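Local coordinates for protein magnesium-protoporphyrin O-methyltransferase (Synechocystis sp., PDB 4QDJ) that transfers a methyl group from S-adenosyl-L-methionine to Mg-protoporphyrin IX, giving the 13-monomethyl ester in chlorophyll biosynthesis, at residues A153-P166 against R218-S230. Sequence-based numbering, arbitrary orientation. Where two conformers were deposited one is given.
Sequences ASLADRRLILSFAP and RFYYSRILEAVRS
Arg159 and Glu226 meet across an antiparallel strand pair by a salt bridge, NH1 of Arg159 lying 3.0 Å from OE2 of Glu226. The N-H points almost straight at the oxygen (167°), and the guanidinium and carboxylate planes are only 22° apart, nearly coplanar, meeting edge to edge through a single N-H...O bond. A bend at chi3 of Arg159 turns its guanidinium edge to Glu226, whose chain runs extended. Each end has a second charged partner, Asp58 for Arg159 and Arg211 for Glu226; the two arginines would probably keep the Glu226 carboxylate ionised.

On the same face, CG2 of Ile161 rests against CG2 of Ile224 at 4.2 Å. Beyond them Ser163 and Ser222 converge, both hydroxyls hydrogen-bonded to OD1 of Asp135; the Ser163 side chain is about 6 Å from the bound S-adenosylmethionine.

The other face carries Phe164. CB of Arg223 sits over its ring in a CH-pi contact, 4.2 Å from the centroid, while Leu225 CD1 approaches the ring edge, 3.8 Å from CE1. Chi1 of Phe164, at 61°, sets the ring alongside the Arg223 chain, whose guanidinium pairs with Glu195.

At the far end Arg229 grips the carbonyl of Ala156 side-on: NH2 is 2.9 Å and NE 3.1 Å from that one oxygen, which lies in the guanidinium plane. This ties the last strand to the residue between helix 142-155 and the corner at Asp157 and Arg158.

Six backbone hydrogen bonds link Leu160, Leu162 and Phe164 reciprocally with Ala227, Leu225 and Arg223, with a further one from Arg229 N to Arg158 O. Strand 159-164 lies between parallel 130-133 and antiparallel 221-229, the reversed seventh strand of the class I methyltransferase fold, inserted before outermost 207-216; helix 35-58 packs on the face of Ile161 and Ile224.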
ATOM      1  N   ALA A 153      -3.554   0.282 -12.430  1.00 13.39           N
ATOM      2  CA  ALA A 153      -4.852   0.569 -13.030  1.00 14.43           C
ATOM      3  C   ALA A 153      -5.292  -0.563 -13.952  1.00 15.09           C
ATOM      4  O   ALA A 153      -6.474  -0.894 -14.017  1.00 16.60           O
ATOM      5  CB  ALA A 153      -4.810   1.891 -13.785  1.00 15.64           C
ATOM      6  N   SER A 154      -4.332  -1.170 -14.647  1.00 14.94           N
ATOM      7  CA  SER A 154      -4.636  -2.254 -15.578  1.00 16.86           C
ATOM      8  C   SER A 154      -5.100  -3.518 -14.857  1.00 17.20           C
ATOM      9  O   SER A 154      -5.668  -4.419 -15.473  1.00 20.76           O
ATOM     10  CB  SER A 154      -3.427  -2.568 -16.467  1.00 18.48           C
ATOM     11  OG  SER A 154      -2.432  -3.288 -15.757  1.00 19.66           O
ATOM     12  N   LEU A 155      -4.854  -3.582 -13.552  1.00 14.26           N
ATOM     13  CA  LEU A 155      -5.263  -4.735 -12.756  1.00 14.26           C
ATOM     14  C   LEU A 155      -6.628  -4.511 -12.120  1.00 13.34           C
ATOM     15  O   LEU A 155      -7.257  -5.452 -11.637  1.00 14.43           O
ATOM     16  CB  LEU A 155      -4.238  -5.015 -11.654  1.00 15.76           C
ATOM     17  CG  LEU A 155      -2.764  -5.079 -12.058  1.00 18.50           C
ATOM     18  CD1 LEU A 155      -1.899  -5.347 -10.834  1.00 20.87           C
ATOM     19  CD2 LEU A 155      -2.538  -6.137 -13.129  1.00 20.85           C
ATOM     20  N   ALA A 156      -7.081  -3.261 -12.117  1.00 12.84           N
ATOM     21  CA  ALA A 156      -8.299  -2.889 -11.403  1.00 13.41           C
ATOM     22  C   ALA A 156      -9.527  -2.855 -12.304  1.00 13.94           C
ATOM     23  O   ALA A 156      -9.653  -1.986 -13.166  1.00 14.61           O
ATOM     24  CB  ALA A 156      -8.115  -1.541 -10.716  1.00 14.10           C
ATOM     25  N   ASP A 157     -10.439  -3.799 -12.088  1.00 13.69           N
ATOM     26  CA  ASP A 157     -11.697  -3.825 -12.823  1.00 15.11           C
ATOM     27  C   ASP A 157     -12.559  -2.611 -12.496  1.00 14.74           C
ATOM     28  O   ASP A 157     -13.259  -2.087 -13.363  1.00 16.48           O
ATOM     29  CB  ASP A 157     -12.483  -5.101 -12.515  1.00 16.06           C
ATOM     30  CG  ASP A 157     -11.885  -6.331 -13.167  1.00 20.11           C
ATOM     31  OD1 ASP A 157     -11.139  -6.182 -14.158  0.47 20.18           O
ATOM     32  OD2 ASP A 157     -12.171  -7.451 -12.692  0.62 19.80           O
ATOM     33  N   ARG A 158     -12.511  -2.165 -11.244  1.00 12.93           N
ATOM     34  CA  ARG A 158     -13.416  -1.111 -10.800  1.00 13.99           C
ATOM     35  C   ARG A 158     -12.756   0.025 -10.021  1.00 12.62           C
ATOM     36  O   ARG A 158     -13.066   1.195 -10.244  1.00 13.83           O
ATOM     37  CB  ARG A 158     -14.556  -1.706  -9.968  1.00 16.13           C
ATOM     38  CG  ARG A 158     -15.679  -0.723  -9.678  1.00 19.56           C
ATOM     39  CD  ARG A 158     -16.792  -1.378  -8.879  1.00 22.27           C
ATOM     40  NE  ARG A 158     -16.317  -1.839  -7.579  1.00 24.07           N
ATOM     41  CZ  ARG A 158     -16.323  -1.097  -6.476  1.00 25.02           C
ATOM     42  NH1 ARG A 158     -16.784   0.146  -6.513  1.00 26.50           N
ATOM     43  NH2 ARG A 158     -15.869  -1.597  -5.336  1.00 23.48           N
ATOM     44  N   ARG A 159     -11.850  -0.310  -9.110  1.00 11.26           N
ATOM     45  CA  ARG A 159     -11.380   0.684  -8.152  1.00 10.21           C
ATOM     46  C   ARG A 159      -9.885   0.610  -7.846  1.00  9.86           C
ATOM     47  O   ARG A 159      -9.323  -0.472  -7.678  1.00 10.18           O
ATOM     48  CB  ARG A 159     -12.195   0.580  -6.858  1.00  9.95           C
ATOM     49  CG  ARG A 159     -11.708   1.479  -5.736  1.00 10.16           C
ATOM     50  CD  ARG A 159     -12.686   1.500  -4.577  1.00 11.47           C
ATOM     51  NE  ARG A 159     -12.981   0.162  -4.077  1.00 11.34           N
ATOM     52  CZ  ARG A 159     -13.803  -0.092  -3.063  1.00 12.11           C
ATOM     53  NH1 ARG A 159     -14.413   0.906  -2.436  1.00 12.29           N
ATOM     54  NH2 ARG A 159     -14.018  -1.343  -2.677  1.00 13.28           N
ATOM     55  N   LEU A 160      -9.257   1.781  -7.780  1.00  9.49           N
ATOM     56  CA  LEU A 160      -7.860   1.903  -7.388  1.00  9.61           C
ATOM     57  C   LEU A 160      -7.752   2.917  -6.253  1.00 10.20           C
ATOM     58  O   LEU A 160      -8.207   4.051  -6.381  1.00 12.96           O
ATOM     59  CB  LEU A 160      -7.013   2.350  -8.582  1.00 12.30           C
ATOM     60  CG  LEU A 160      -5.516   2.587  -8.359  1.00 13.91           C
ATOM     61  CD1 LEU A 160      -4.844   1.351  -7.775  1.00 15.25           C
ATOM     62  CD2 LEU A 160      -4.849   2.999  -9.665  1.00 16.18           C
ATOM     63  N   ILE A 161      -7.167   2.500  -5.134  1.00  7.67           N
ATOM     64  CA  ILE A 161      -6.963   3.396  -4.004  1.00  7.72           C
ATOM     65  C   ILE A 161      -5.469   3.615  -3.797  1.00  7.84           C
ATOM     66  O   ILE A 161      -4.707   2.654  -3.721  1.00  8.86           O
ATOM     67  CB  ILE A 161      -7.596   2.833  -2.719  1.00  8.28           C
ATOM     68  CG1 ILE A 161      -9.118   2.780  -2.865  1.00  9.45           C
ATOM     69  CG2 ILE A 161      -7.206   3.672  -1.510  1.00  8.94           C
ATOM     70  CD1 ILE A 161      -9.807   1.977  -1.784  1.00  9.74           C
ATOM     71  N   LEU A 162      -5.059   4.878  -3.726  1.00  7.78           N
ATOM     72  CA  LEU A 162      -3.650   5.231  -3.578  1.00  9.09           C
ATOM     73  C   LEU A 162      -3.456   6.209  -2.433  1.00  8.03           C
ATOM     74  O   LEU A 162      -4.344   7.002  -2.128  1.00  9.26           O
ATOM     75  CB  LEU A 162      -3.126   5.902  -4.851  1.00 12.59           C
ATOM     76  CG  LEU A 162      -3.277   5.217  -6.205  1.00 14.01           C
ATOM     77  CD1 LEU A 162      -2.813   6.158  -7.307  1.00 14.23           C
ATOM     78  CD2 LEU A 162      -2.494   3.915  -6.239  1.00 15.47           C
ATOM     79  N   SER A 163      -2.284   6.167  -1.809  1.00  8.77           N
ATOM     80  CA  SER A 163      -1.884   7.243  -0.913  1.00  9.81           C
ATOM     81  C   SER A 163      -0.476   7.715  -1.256  1.00 11.50           C
ATOM     82  O   SER A 163       0.351   6.942  -1.743  1.00 14.20           O
ATOM     83  CB  SER A 163      -1.996   6.835   0.560  1.00 11.03           C
ATOM     84  OG  SER A 163      -1.004   5.894   0.916  1.00 12.46           O
ATOM     85  N   PHE A 164      -0.218   8.994  -1.014  1.00 10.37           N
ATOM     86  CA  PHE A 164       1.065   9.592  -1.345  1.00 11.33           C
ATOM     87  C   PHE A 164       1.289  10.823  -0.481  1.00 10.41           C
ATOM     88  O   PHE A 164       0.344  11.366   0.091  1.00 10.69           O
ATOM     89  CB  PHE A 164       1.119   9.968  -2.831  1.00 11.34           C
ATOM     90  CG  PHE A 164       0.078  10.975  -3.246  1.00 13.05           C
ATOM     91  CD1 PHE A 164      -1.216  10.575  -3.549  1.00 13.03           C
ATOM     92  CD2 PHE A 164       0.393  12.321  -3.341  1.00 13.51           C
ATOM     93  CE1 PHE A 164      -2.175  11.497  -3.929  1.00 13.48           C
ATOM     94  CE2 PHE A 164      -0.561  13.250  -3.723  1.00 13.97           C
ATOM     95  CZ  PHE A 164      -1.846  12.836  -4.017  1.00 14.91           C
ATOM     96  N   ALA A 165       2.541  11.251  -0.378  1.00 12.42           N
ATOM     97  CA  ALA A 165       2.862  12.495   0.302  1.00 14.17           C
ATOM     98  C   ALA A 165       2.712  13.632  -0.696  1.00 16.92           C
ATOM     99  O   ALA A 165       3.421  13.673  -1.699  1.00 18.52           O
ATOM    100  CB  ALA A 165       4.276  12.451   0.847  1.00 15.94           C
ATOM    101  N   PRO A 166       1.779  14.556  -0.433  1.00 19.49           N
ATOM    102  CA  PRO A 166       1.520  15.641  -1.384  1.00 21.99           C
ATOM    103  C   PRO A 166       2.659  16.656  -1.442  1.00 27.37           C
ATOM    104  O   PRO A 166       3.291  16.946  -0.424  1.00 26.18           O
ATOM    105  CB  PRO A 166       0.243  16.287  -0.836  1.00 23.56           C
ATOM    106  CG  PRO A 166       0.259  15.980   0.616  1.00 23.02           C
ATOM    107  CD  PRO A 166       0.897  14.625   0.746  1.00 20.35           C
ATOM    108  N   ARG A 218       2.432  15.286  12.855  1.00 25.22           N
ATOM    109  CA  ARG A 218       3.631  16.109  12.896  1.00 26.19           C
ATOM    110  C   ARG A 218       4.677  15.669  11.872  1.00 23.53           C
ATOM    111  O   ARG A 218       5.306  16.504  11.221  1.00 24.36           O
ATOM    112  CB  ARG A 218       4.222  16.113  14.308  1.00 30.32           C
ATOM    113  CG  ARG A 218       5.377  17.076  14.502  0.79 38.02           C
ATOM    114  CD  ARG A 218       5.604  17.356  15.979  0.70 25.82           C
ATOM    115  NE  ARG A 218       6.848  18.081  16.216  0.80 57.58           N
ATOM    116  CZ  ARG A 218       7.078  18.841  17.282  0.68 66.43           C
ATOM    117  NH1 ARG A 218       6.142  18.987  18.209  0.70 59.21           N
ATOM    118  NH2 ARG A 218       8.242  19.462  17.416  0.60 43.44           N
ATOM    119  N   PHE A 219       4.848  14.360  11.717  1.00 19.97           N
ATOM    120  CA  PHE A 219       5.902  13.827  10.857  1.00 19.42           C
ATOM    121  C   PHE A 219       5.378  12.887   9.780  1.00 19.86           C
ATOM    122  O   PHE A 219       6.159  12.258   9.067  1.00 22.16           O
ATOM    123  CB  PHE A 219       6.949  13.093  11.697  1.00 20.72           C
ATOM    124  CG  PHE A 219       7.593  13.949  12.745  1.00 21.13           C
ATOM    125  CD1 PHE A 219       8.577  14.861  12.403  1.00 22.93           C
ATOM    126  CD2 PHE A 219       7.219  13.839  14.074  1.00 20.49           C
ATOM    127  CE1 PHE A 219       9.175  15.648  13.365  1.00 24.10           C
ATOM    128  CE2 PHE A 219       7.815  14.624  15.042  1.00 22.63           C
ATOM    129  CZ  PHE A 219       8.792  15.531  14.687  1.00 23.34           C
ATOM    130  N   TYR A 220       4.060  12.788   9.664  1.00 16.44           N
ATOM    131  CA  TYR A 220       3.452  11.878   8.704  1.00 15.13           C
ATOM    132  C   TYR A 220       2.341  12.579   7.935  1.00 15.66           C
ATOM    133  O   TYR A 220       1.414  13.131   8.527  1.00 17.42           O
ATOM    134  CB  TYR A 220       2.918  10.632   9.418  1.00 14.66           C
ATOM    135  CG  TYR A 220       2.192   9.648   8.524  1.00 13.59           C
ATOM    136  CD1 TYR A 220       2.879   8.628   7.875  1.00 12.91           C
ATOM    137  CD2 TYR A 220       0.819   9.731   8.343  1.00 12.78           C
ATOM    138  CE1 TYR A 220       2.212   7.724   7.059  1.00 12.17           C
ATOM    139  CE2 TYR A 220       0.147   8.836   7.533  1.00 12.36           C
ATOM    140  CZ  TYR A 220       0.844   7.834   6.896  1.00 11.48           C
ATOM    141  OH  TYR A 220       0.162   6.949   6.094  1.00 12.07           O
ATOM    142  N   TYR A 221       2.444  12.559   6.611  1.00 15.92           N
ATOM    143  CA  TYR A 221       1.457  13.204   5.757  1.00 17.83           C
ATOM    144  C   TYR A 221       1.091  12.272   4.617  1.00 17.19           C
ATOM    145  O   TYR A 221       1.945  11.891   3.816  1.00 20.77           O
ATOM    146  CB  TYR A 221       2.005  14.522   5.208  1.00 22.08           C
ATOM    147  CG  TYR A 221       2.488  15.469   6.283  1.00 26.30           C
ATOM    148  CD1 TYR A 221       1.625  16.392   6.861  0.43 27.72           C
ATOM    149  CD2 TYR A 221       3.804  15.439   6.723  1.00 29.01           C
ATOM    150  CE1 TYR A 221       2.061  17.260   7.845  0.59 29.22           C
ATOM    151  CE2 TYR A 221       4.249  16.298   7.708  1.00 29.75           C
ATOM    152  CZ  TYR A 221       3.374  17.208   8.264  1.00 30.71           C
ATOM    153  OH  TYR A 221       3.813  18.069   9.245  0.47 30.04           O
ATOM    154  N   SER A 222      -0.179  11.897   4.551  1.00 12.64           N
ATOM    155  CA  SER A 222      -0.623  10.944   3.546  1.00 11.34           C
ATOM    156  C   SER A 222      -1.966  11.353   2.965  1.00 10.72           C
ATOM    157  O   SER A 222      -2.985  11.345   3.656  1.00 12.17           O
ATOM    158  CB  SER A 222      -0.706   9.538   4.144  1.00 13.78           C
ATOM    159  OG  SER A 222      -0.857   8.562   3.130  1.00 14.91           O
ATOM    160  N   ARG A 223      -1.946  11.720   1.689  1.00  9.21           N
ATOM    161  CA  ARG A 223      -3.153  12.056   0.949  1.00  8.35           C
ATOM    162  C   ARG A 223      -3.703  10.778   0.326  1.00  8.70           C
ATOM    163  O   ARG A 223      -2.977  10.055  -0.349  1.00 10.08           O
ATOM    164  CB  ARG A 223      -2.818  13.074  -0.142  1.00  8.81           C
ATOM    165  CG  ARG A 223      -3.972  13.438  -1.055  1.00 10.00           C
ATOM    166  CD  ARG A 223      -5.065  14.196  -0.318  1.00 10.93           C
ATOM    167  NE  ARG A 223      -5.960  14.864  -1.257  1.00 10.51           N
ATOM    168  CZ  ARG A 223      -7.270  15.008  -1.079  1.00  8.81           C
ATOM    169  NH1 ARG A 223      -7.853  14.525   0.010  1.00  7.98           N
ATOM    170  NH2 ARG A 223      -7.998  15.633  -1.995  1.00  9.77           N
ATOM    171  N   ILE A 224      -4.982  10.499   0.558  1.00  8.02           N
ATOM    172  CA  ILE A 224      -5.592   9.261   0.081  1.00  7.80           C
ATOM    173  C   ILE A 224      -6.628   9.552  -0.998  1.00  7.31           C
ATOM    174  O   ILE A 224      -7.513  10.379  -0.803  1.00  8.79           O
ATOM    175  CB  ILE A 224      -6.276   8.500   1.235  1.00  8.51           C
ATOM    176  CG1 ILE A 224      -5.389   8.506   2.483  1.00 11.63           C
ATOM    177  CG2 ILE A 224      -6.615   7.074   0.815  1.00  9.15           C
ATOM    178  CD1 ILE A 224      -6.092   8.022   3.734  1.00 13.28           C
ATOM    179  N   LEU A 225      -6.511   8.875  -2.137  1.00  8.47           N
ATOM    180  CA  LEU A 225      -7.477   9.026  -3.221  1.00  7.30           C
ATOM    181  C   LEU A 225      -8.128   7.696  -3.562  1.00  8.60           C
ATOM    182  O   LEU A 225      -7.441   6.695  -3.763  1.00  9.95           O
ATOM    183  CB  LEU A 225      -6.802   9.582  -4.477  1.00  8.91           C
ATOM    184  CG  LEU A 225      -6.098  10.934  -4.370  1.00  9.90           C
ATOM    185  CD1 LEU A 225      -5.477  11.311  -5.708  1.00 11.44           C
ATOM    186  CD2 LEU A 225      -7.065  12.011  -3.903  1.00 11.63           C
ATOM    187  N   GLU A 226      -9.455   7.693  -3.623  1.00  7.64           N
ATOM    188  CA  GLU A 226     -10.194   6.559  -4.156  1.00  7.20           C
ATOM    189  C   GLU A 226     -10.562   6.881  -5.593  1.00  8.84           C
ATOM    190  O   GLU A 226     -11.247   7.869  -5.857  1.00 10.66           O
ATOM    191  CB  GLU A 226     -11.463   6.296  -3.344  1.00  8.77           C
ATOM    192  CG  GLU A 226     -12.315   5.160  -3.891  1.00  9.70           C
ATOM    193  CD  GLU A 226     -13.651   5.035  -3.184  1.00 11.29           C
ATOM    194  OE1 GLU A 226     -14.283   6.076  -2.912  1.00 11.63           O
ATOM    195  OE2 GLU A 226     -14.070   3.895  -2.897  1.00 13.66           O
ATOM    196  N   ALA A 227     -10.090   6.056  -6.521  1.00  9.05           N
ATOM    197  CA  ALA A 227     -10.379   6.249  -7.933  1.00 10.51           C
ATOM    198  C   ALA A 227     -11.265   5.119  -8.436  1.00 10.90           C
ATOM    199  O   ALA A 227     -11.038   3.950  -8.124  1.00 10.94           O
ATOM    200  CB  ALA A 227      -9.089   6.318  -8.736  1.00 12.40           C
ATOM    201  N   VAL A 228     -12.283   5.474  -9.209  1.00 11.73           N
ATOM    202  CA  VAL A 228     -13.219   4.490  -9.738  0.66 13.34           C
ATOM    203  C   VAL A 228     -13.276   4.563 -11.262  1.00 15.12           C
ATOM    204  O   VAL A 228     -13.311   5.653 -11.839  1.00 16.09           O
ATOM    205  CB  VAL A 228     -14.630   4.677  -9.134  0.66 15.21           C
ATOM    206  CG1 VAL A 228     -15.646   3.788  -9.833  0.66 18.83           C
ATOM    207  CG2 VAL A 228     -14.603   4.390  -7.637  0.66 12.55           C
ATOM    208  N   ARG A 229     -13.263   3.401 -11.906  1.00 17.10           N
ATOM    209  CA  ARG A 229     -13.301   3.319 -13.357  1.00 21.92           C
ATOM    210  C   ARG A 229     -14.624   3.869 -13.879  1.00 26.40           C
ATOM    211  O   ARG A 229     -15.696   3.403 -13.495  1.00 27.92           O
ATOM    212  CB  ARG A 229     -13.099   1.867 -13.801  1.00 21.51           C
ATOM    213  CG  ARG A 229     -12.759   1.701 -15.268  1.00 22.60           C
ATOM    214  CD  ARG A 229     -12.457   0.250 -15.609  1.00 19.44           C
ATOM    215  NE  ARG A 229     -11.126  -0.174 -15.175  1.00 17.52           N
ATOM    216  CZ  ARG A 229     -10.009   0.068 -15.856  1.00 18.90           C
ATOM    217  NH1 ARG A 229     -10.061   0.747 -16.996  1.00 20.58           N
ATOM    218  NH2 ARG A 229      -8.841  -0.361 -15.397  1.00 18.21           N
ATOM    219  N   SER A 230     -14.543   4.874 -14.744  1.00 30.84           N
ATOM    220  CA  SER A 230     -15.735   5.528 -15.270  1.00 35.08           C
ATOM    221  C   SER A 230     -16.142   4.956 -16.622  1.00 36.11           C
ATOM    222  O   SER A 230     -15.621   3.927 -17.053  1.00 37.28           O
ATOM    223  CB  SER A 230     -15.510   7.038 -15.383  1.00 38.65           C
ATOM    224  OG  SER A 230     -14.383   7.326 -16.191  1.00 40.67           O
TER
HETATM  225  O   HOH W   1     -16.723   2.536  -4.340  1.00 40.97           O